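Local atomic coordinates of butyryl-CoA dehydrogenase (Marinomonas mediterranea, PDB entry 6CXT), a protein that belongs to the acyl-CoA dehydrogenase family of flavoproteins and binds flavin-adenine dinucleotide between subunits of its multi-chain assembly. Residues I68-I71 against E72-Q76; G339-Y343 against L344-R348. All blocks are in the same frame, centred on the assembly; numbering follows the deposited sequence.

Interaction 1: residues I68-I71 against E72-Q76; sequences IKII and EGLGQ
Lys69 and Glu72 both leave the backbone with CG anti to N (chi1 -175° and 179°), but only the lysine then bends, at chi2 (59°). That bend turns its outer chain along the helix surface toward the straight glutamate, and the two side chains cross at a slant. The aliphatic part makes the nearer approach: CD of Lys69 is 3.7 Å from OE1 of Glu72. The charges themselves form a long salt bridge, NZ of Lys69 to OE1 of Glu72 at 3.9 Å. A water completes the link on the other oxygen, accepting from Lys69 NZ at 2.9 Å and donating to Glu72 OE2 at 2.7 Å. Both ends have further partners, since the hydroxyl of Tyr300 is hydrogen-bonded to NZ as well as to OE1, and Arg296 forms a salt bridge with OE2. These partners should favour the charged forms of the buried pair.

Away from the charges, Leu74 lies over the preceding turn: its CG is 3.5 Å from Ile70 O, and its CD1 meets Ile70 CG2 at 4.3 Å. Beneath the side chains runs regular alpha-helical bonding, i to i+4, from Glu72 N to Ile68 O at 2.8 Å through to Gly75 N to Ile71 O, also 2.8 Å.

Both segments lie on helix 64-77, which packs against three other helices. Helix 279-306 supplies Tyr300 and Arg296 and also covers Ile68, while helix 248-267 packs on Ile71 and Glu72. Helix 7-19 takes Ile70 and Leu74 against Leu12, Ala16 and Phe19, and its Phe13 gives Lys69 a cation-pi partner.

Interaction 2: residues G339-Y343 against L344-R348; sequences GALGY and LDEGR. With FAD (flavin-adenine dinucleotide), chain D.
Ala340 and Leu344 are joined by a backbone hydrogen bond, Leu344 N to Ala340 O at 3.1 Å. The donor lies nearly in line with the C=O, and the same oxygen also accepts from Tyr343 N. A water adds a second polar link, donating to Gly342 O and to Leu344 O, each at 2.7 Å. One weaker polar contact is of the CH...O kind: CA of Gly347 sits 3.1 Å from Leu341 O.

In van der Waals packing, Leu341 CD1 approaches Gly347 CA at 4.0 Å. With CG of Leu344 anti to its carbonyl carbon, CD1 of that residue lies against the carbonyl oxygen of Ala340, 3.4 Å from O.

Toward the cofactor, Ala340 N donates to FAD O2P at 2.8 Å along a nearly straight bond (167°). C7M of the flavin lies obliquely to the Tyr343 ring, 3.9 Å from CE2, and the tyrosine hydroxyl bonds to Lys354 O of the second subunit. Backbone N-H and an aromatic side chain thus meet different parts of one cofactor, a phosphate and the flavin, and Gly339, with positive phi, passes so near the diphosphate that a side chain there would collide with O3P.

In the fold
Along the chain, interaction 1 closes well before interaction 2 begins, and the two belong to different domains, the N-terminal and C-terminal acyl-CoA dehydrogenase domains. Their centres are about 25 Å apart and their nearest atoms about 8 Å, without touching. Helix 248-267 connects them indirectly: Ile71 and Glu72 pack near its start, on Ala248, Ile249 and Val251, whereas Leu341 and Arg348 meet its later residues Tyr264 and Gln260. Interaction 1 is buried among helices, untouched by other chains, whereas interaction 2 lies farther out, where FAD and the second subunit converge. One therefore belongs to the internal helical packing, the other to a cofactor site shared between subunits.

Interaction 1: residues I68-I71 against E72-Q76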
loop_
_atom_site.group_PDB
_atom_site.type_symbol
_atom_site.label_atom_id
_atom_site.label_comp_id
_atom_site.label_asym_id
_atom_site.label_seq_id
_atom_site.Cartn_x
_atom_site.Cartn_y
_atom_site.Cartn_z
ATOM N N ILE B 68 8.186 -26.385 13.790
ATOM C CA ILE B 68 7.382 -25.206 13.375
ATOM C C ILE B 68 5.964 -25.609 12.921
ATOM O O ILE B 68 4.999 -24.858 13.108
ATOM C CB ILE B 68 8.101 -24.248 12.378
ATOM C CG1 ILE B 68 8.390 -24.871 11.036
ATOM C CG2 ILE B 68 9.361 -23.631 13.013
ATOM C CD1 ILE B 68 7.283 -24.612 10.029
ATOM N N LYS B 69 5.849 -26.797 12.318
ATOM C CA LYS B 69 4.529 -27.243 11.846
ATOM C C LYS B 69 3.613 -27.467 13.023
ATOM O O LYS B 69 2.417 -27.143 12.978
ATOM C CB LYS B 69 4.653 -28.515 10.973
ATOM C CG LYS B 69 3.361 -29.011 10.327
ATOM C CD LYS B 69 2.694 -27.975 9.415
ATOM C CE LYS B 69 1.614 -28.635 8.559
ATOM N NZ LYS B 69 1.018 -27.603 7.647
ATOM N N ILE B 70 4.154 -28.042 14.103
ATOM C CA ILE B 70 3.307 -28.272 15.293
ATOM C C ILE B 70 2.929 -26.910 15.911
ATOM O O ILE B 70 1.789 -26.680 16.321
ATOM C CB ILE B 70 4.058 -29.141 16.324
ATOM C CG1 ILE B 70 4.087 -30.597 15.826
ATOM C CG2 ILE B 70 3.450 -29.024 17.742
ATOM C CD1 ILE B 70 5.229 -31.374 16.516
ATOM N N ILE B 71 3.898 -26.002 15.958
ATOM C CA ILE B 71 3.636 -24.689 16.565
ATOM C C ILE B 71 2.538 -23.958 15.745
ATOM O O ILE B 71 1.655 -23.299 16.299
ATOM C CB ILE B 71 4.944 -23.849 16.629
ATOM C CG1 ILE B 71 5.918 -24.489 17.646
ATOM C CG2 ILE B 71 4.640 -22.399 17.034
ATOM C CD1 ILE B 71 7.295 -23.832 17.667
ATOM N N GLU B 72 2.653 -24.051 14.414
ATOM C CA GLU B 72 1.636 -23.451 13.535
ATOM C C GLU B 72 0.283 -24.007 13.874
ATOM O O GLU B 72 -0.695 -23.244 13.982
ATOM C CB GLU B 72 1.956 -23.773 12.083
ATOM C CG GLU B 72 0.939 -23.198 11.104
ATOM C CD GLU B 72 1.173 -23.697 9.673
ATOM O OE1 GLU B 72 2.242 -24.293 9.387
ATOM O OE2 GLU B 72 0.257 -23.522 8.829
ATOM N N GLY B 73 0.204 -25.348 14.024
ATOM C CA GLY B 73 -1.061 -25.987 14.389
ATOM C C GLY B 73 -1.614 -25.436 15.692
ATOM O O GLY B 73 -2.823 -25.140 15.827
ATOM N N LEU B 74 -0.735 -25.275 16.669
ATOM C CA LEU B 74 -1.193 -24.703 17.966
ATOM C C LEU B 74 -1.649 -23.254 17.789
ATOM O O LEU B 74 -2.633 -22.861 18.391
ATOM C CB LEU B 74 -0.090 -24.762 19.044
ATOM C CG LEU B 74 0.302 -26.198 19.498
ATOM C CD1 LEU B 74 1.562 -26.212 20.363
ATOM C CD2 LEU B 74 -0.893 -26.809 20.252
ATOM N N GLY B 75 -0.925 -22.486 16.968
ATOM C CA GLY B 75 -1.288 -21.058 16.731
ATOM C C GLY B 75 -2.653 -20.994 16.084
ATOM O O GLY B 75 -3.392 -20.028 16.319
ATOM N N GLN B 76 -2.984 -22.020 15.280
ATOM C CA GLN B 76 -4.330 -22.085 14.652
ATOM C C GLN B 76 -5.446 -22.459 15.651
ATOM O O GLN B 76 -6.537 -21.837 15.662
ATOM C CB GLN B 76 -4.316 -23.020 13.397
ATOM C CG GLN B 76 -5.613 -22.957 12.604
ATOM C CD GLN B 76 -5.568 -23.861 11.375
ATOM O OE1 GLN B 76 -4.533 -24.045 10.769
ATOM N NE2 GLN B 76 -6.708 -24.382 10.995
HETATM O O HOH W 1 -1.002 -25.477 7.537
#

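Interaction 2: residues G339-Y343 against L344-R348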
loop_
_atom_site.group_PDB
_atom_site.type_symbol
_atom_site.label_atom_id
_atom_site.label_comp_id
_atom_site.label_asym_id
_atom_site.label_seq_id
_atom_site.Cartn_x
_atom_site.Cartn_y
_atom_site.Cartn_z
ATOM N N GLY B 339 -17.263 -6.005 10.514
ATOM C CA GLY B 339 -17.995 -4.737 10.824
ATOM C C GLY B 339 -18.007 -4.441 12.327
ATOM O O GLY B 339 -17.044 -4.790 13.042
ATOM N N ALA B 340 -19.119 -3.894 12.865
ATOM C CA ALA B 340 -19.205 -3.574 14.332
ATOM C C ALA B 340 -18.988 -4.764 15.172
ATOM O O ALA B 340 -18.303 -4.703 16.263
ATOM C CB ALA B 340 -20.550 -2.898 14.691
ATOM N N LEU B 341 -19.474 -5.911 14.696
ATOM C CA LEU B 341 -19.269 -7.128 15.470
ATOM C C LEU B 341 -17.761 -7.434 15.707
ATOM O O LEU B 341 -17.358 -7.981 16.779
ATOM C CB LEU B 341 -20.015 -8.316 14.825
ATOM C CG LEU B 341 -19.839 -9.672 15.509
ATOM C CD1 LEU B 341 -20.491 -9.659 16.898
ATOM C CD2 LEU B 341 -20.439 -10.792 14.662
ATOM N N GLY B 342 -16.942 -7.147 14.715
ATOM C CA GLY B 342 -15.448 -7.332 14.895
ATOM C C GLY B 342 -14.854 -6.321 15.887
ATOM O O GLY B 342 -13.834 -6.592 16.499
ATOM N N TYR B 343 -15.501 -5.166 16.065
ATOM C CA TYR B 343 -14.998 -4.129 16.961
ATOM C C TYR B 343 -15.325 -4.470 18.427
ATOM O O TYR B 343 -14.525 -4.165 19.354
ATOM C CB TYR B 343 -15.600 -2.776 16.594
ATOM C CG TYR B 343 -14.841 -1.578 17.182
ATOM C CD1 TYR B 343 -13.548 -1.230 16.691
ATOM C CD2 TYR B 343 -15.404 -0.814 18.192
ATOM C CE1 TYR B 343 -12.878 -0.131 17.206
ATOM C CE2 TYR B 343 -14.741 0.291 18.719
ATOM C CZ TYR B 343 -13.457 0.610 18.232
ATOM O OH TYR B 343 -12.837 1.746 18.779
ATOM N N LEU B 344 -16.428 -5.172 18.631
ATOM C CA LEU B 344 -16.850 -5.616 19.927
ATOM C C LEU B 344 -15.933 -6.723 20.431
ATOM O O LEU B 344 -15.542 -7.523 19.668
ATOM C CB LEU B 344 -18.238 -6.214 19.843
ATOM C CG LEU B 344 -19.422 -5.308 20.017
ATOM C CD1 LEU B 344 -19.324 -3.939 19.465
ATOM C CD2 LEU B 344 -20.768 -5.967 19.825
ATOM N N ASP B 345 -15.624 -6.754 21.713
ATOM C CA ASP B 345 -14.783 -7.860 22.208
ATOM C C ASP B 345 -15.420 -9.230 22.006
ATOM O O ASP B 345 -14.722 -10.223 21.725
ATOM C CB ASP B 345 -14.452 -7.646 23.683
ATOM C CG ASP B 345 -13.508 -6.489 23.906
ATOM O OD1 ASP B 345 -12.981 -5.853 22.936
ATOM O OD2 ASP B 345 -13.232 -6.236 25.078
ATOM N N GLU B 346 -16.744 -9.302 22.152
ATOM C CA GLU B 346 -17.475 -10.604 21.982
ATOM C C GLU B 346 -17.431 -11.139 20.520
ATOM O O GLU B 346 -17.822 -12.275 20.227
ATOM C CB GLU B 346 -18.949 -10.436 22.435
ATOM C CG GLU B 346 -19.812 -9.639 21.408
ATOM C CD GLU B 346 -21.356 -9.663 21.621
ATOM O OE1 GLU B 346 -22.127 -9.827 20.613
ATOM O OE2 GLU B 346 -21.807 -9.495 22.777
ATOM N N GLY B 347 -17.066 -10.274 19.577
ATOM C CA GLY B 347 -16.890 -10.677 18.185
ATOM C C GLY B 347 -15.765 -11.677 18.008
ATOM O O GLY B 347 -15.722 -12.387 16.967
ATOM N N ARG B 348 -14.895 -11.760 19.035
ATOM C CA ARG B 348 -13.715 -12.646 19.102
ATOM C C ARG B 348 -12.767 -12.561 17.881
ATOM O O ARG B 348 -12.209 -13.557 17.352
ATOM C CB ARG B 348 -14.059 -14.070 19.539
ATOM C CG ARG B 348 -15.155 -14.816 18.837
ATOM C CD ARG B 348 -15.404 -16.142 19.570
ATOM N NE ARG B 348 -15.497 -17.271 18.625
ATOM C CZ ARG B 348 -14.499 -18.106 18.309
ATOM N NH1 ARG B 348 -13.280 -17.989 18.857
ATOM N NH2 ARG B 348 -14.733 -19.081 17.435
HETATM P PA FAD D . -21.999 -5.148 7.716
HETATM O O1A FAD D . -22.891 -4.100 7.079
HETATM O O2A FAD D . -22.440 -6.557 8.074
HETATM O O5B FAD D . -20.625 -5.203 6.845
HETATM C C5B FAD D . -19.629 -6.235 7.036
HETATM C C4B FAD D . -18.619 -6.034 5.887
HETATM O O4B FAD D . -19.301 -6.138 4.611
HETATM C C3B FAD D . -17.984 -4.649 5.951
HETATM O O3B FAD D . -16.653 -4.848 5.458
HETATM C C2B FAD D . -18.778 -3.864 4.883
HETATM O O2B FAD D . -18.079 -2.705 4.363
HETATM C C1B FAD D . -19.081 -4.974 3.832
HETATM N N9A FAD D . -20.242 -4.554 3.019
HETATM C C8A FAD D . -21.544 -4.492 3.405
HETATM N N7A FAD D . -22.307 -3.947 2.393
HETATM C C5A FAD D . -21.475 -3.639 1.360
HETATM C C6A FAD D . -21.587 -3.059 -0.004
HETATM N N6A FAD D . -22.795 -2.627 -0.513
HETATM N N1A FAD D . -20.434 -2.933 -0.730
HETATM C C2A FAD D . -19.198 -3.319 -0.263
HETATM N N3A FAD D . -19.048 -3.873 0.961
HETATM C C4A FAD D . -20.110 -4.047 1.795
HETATM N N1 FAD D . -25.180 2.490 14.454
HETATM C C2 FAD D . -26.211 3.315 14.861
HETATM O O2 FAD D . -27.330 3.114 14.313
HETATM N N3 FAD D . -26.075 4.290 15.805
HETATM C C4 FAD D . -24.907 4.468 16.454
HETATM O O4 FAD D . -24.809 5.348 17.310
HETATM C C4X FAD D . -23.737 3.600 16.080
HETATM N N5 FAD D . -22.535 3.681 16.693
HETATM C C5X FAD D . -21.497 2.849 16.401
HETATM C C6 FAD D . -20.278 3.016 17.113
HETATM C C7 FAD D . -19.199 2.151 16.839
HETATM C C7M FAD D . -17.922 2.311 17.626
HETATM C C8 FAD D . -19.329 1.093 15.823
HETATM C C8M FAD D . -18.183 0.187 15.518
HETATM C C9 FAD D . -20.525 0.942 15.089
HETATM C C9A FAD D . -21.612 1.805 15.356
HETATM N N10 FAD D . -22.863 1.682 14.671
HETATM C C10 FAD D . -23.936 2.571 15.028
HETATM C "C1'" FAD D . -23.080 0.660 13.657
HETATM C "C2'" FAD D . -22.326 1.060 12.367
HETATM O "O2'" FAD D . -22.918 2.172 11.672
HETATM C "C3'" FAD D . -22.166 -0.182 11.506
HETATM O "O3'" FAD D . -21.281 -1.065 12.226
HETATM C "C4'" FAD D . -21.755 0.001 10.034
HETATM O "O4'" FAD D . -22.828 0.660 9.287
HETATM C "C5'" FAD D . -21.461 -1.350 9.367
HETATM O "O5'" FAD D . -22.573 -2.219 9.616
HETATM P P FAD D . -22.302 -3.668 10.165
HETATM O O1P FAD D . -23.628 -4.425 10.291
HETATM O O2P FAD D . -21.455 -3.672 11.423
HETATM O O3P FAD D . -21.442 -4.454 9.061
HETATM O O HOH W 2 -13.736 -8.756 18.107
#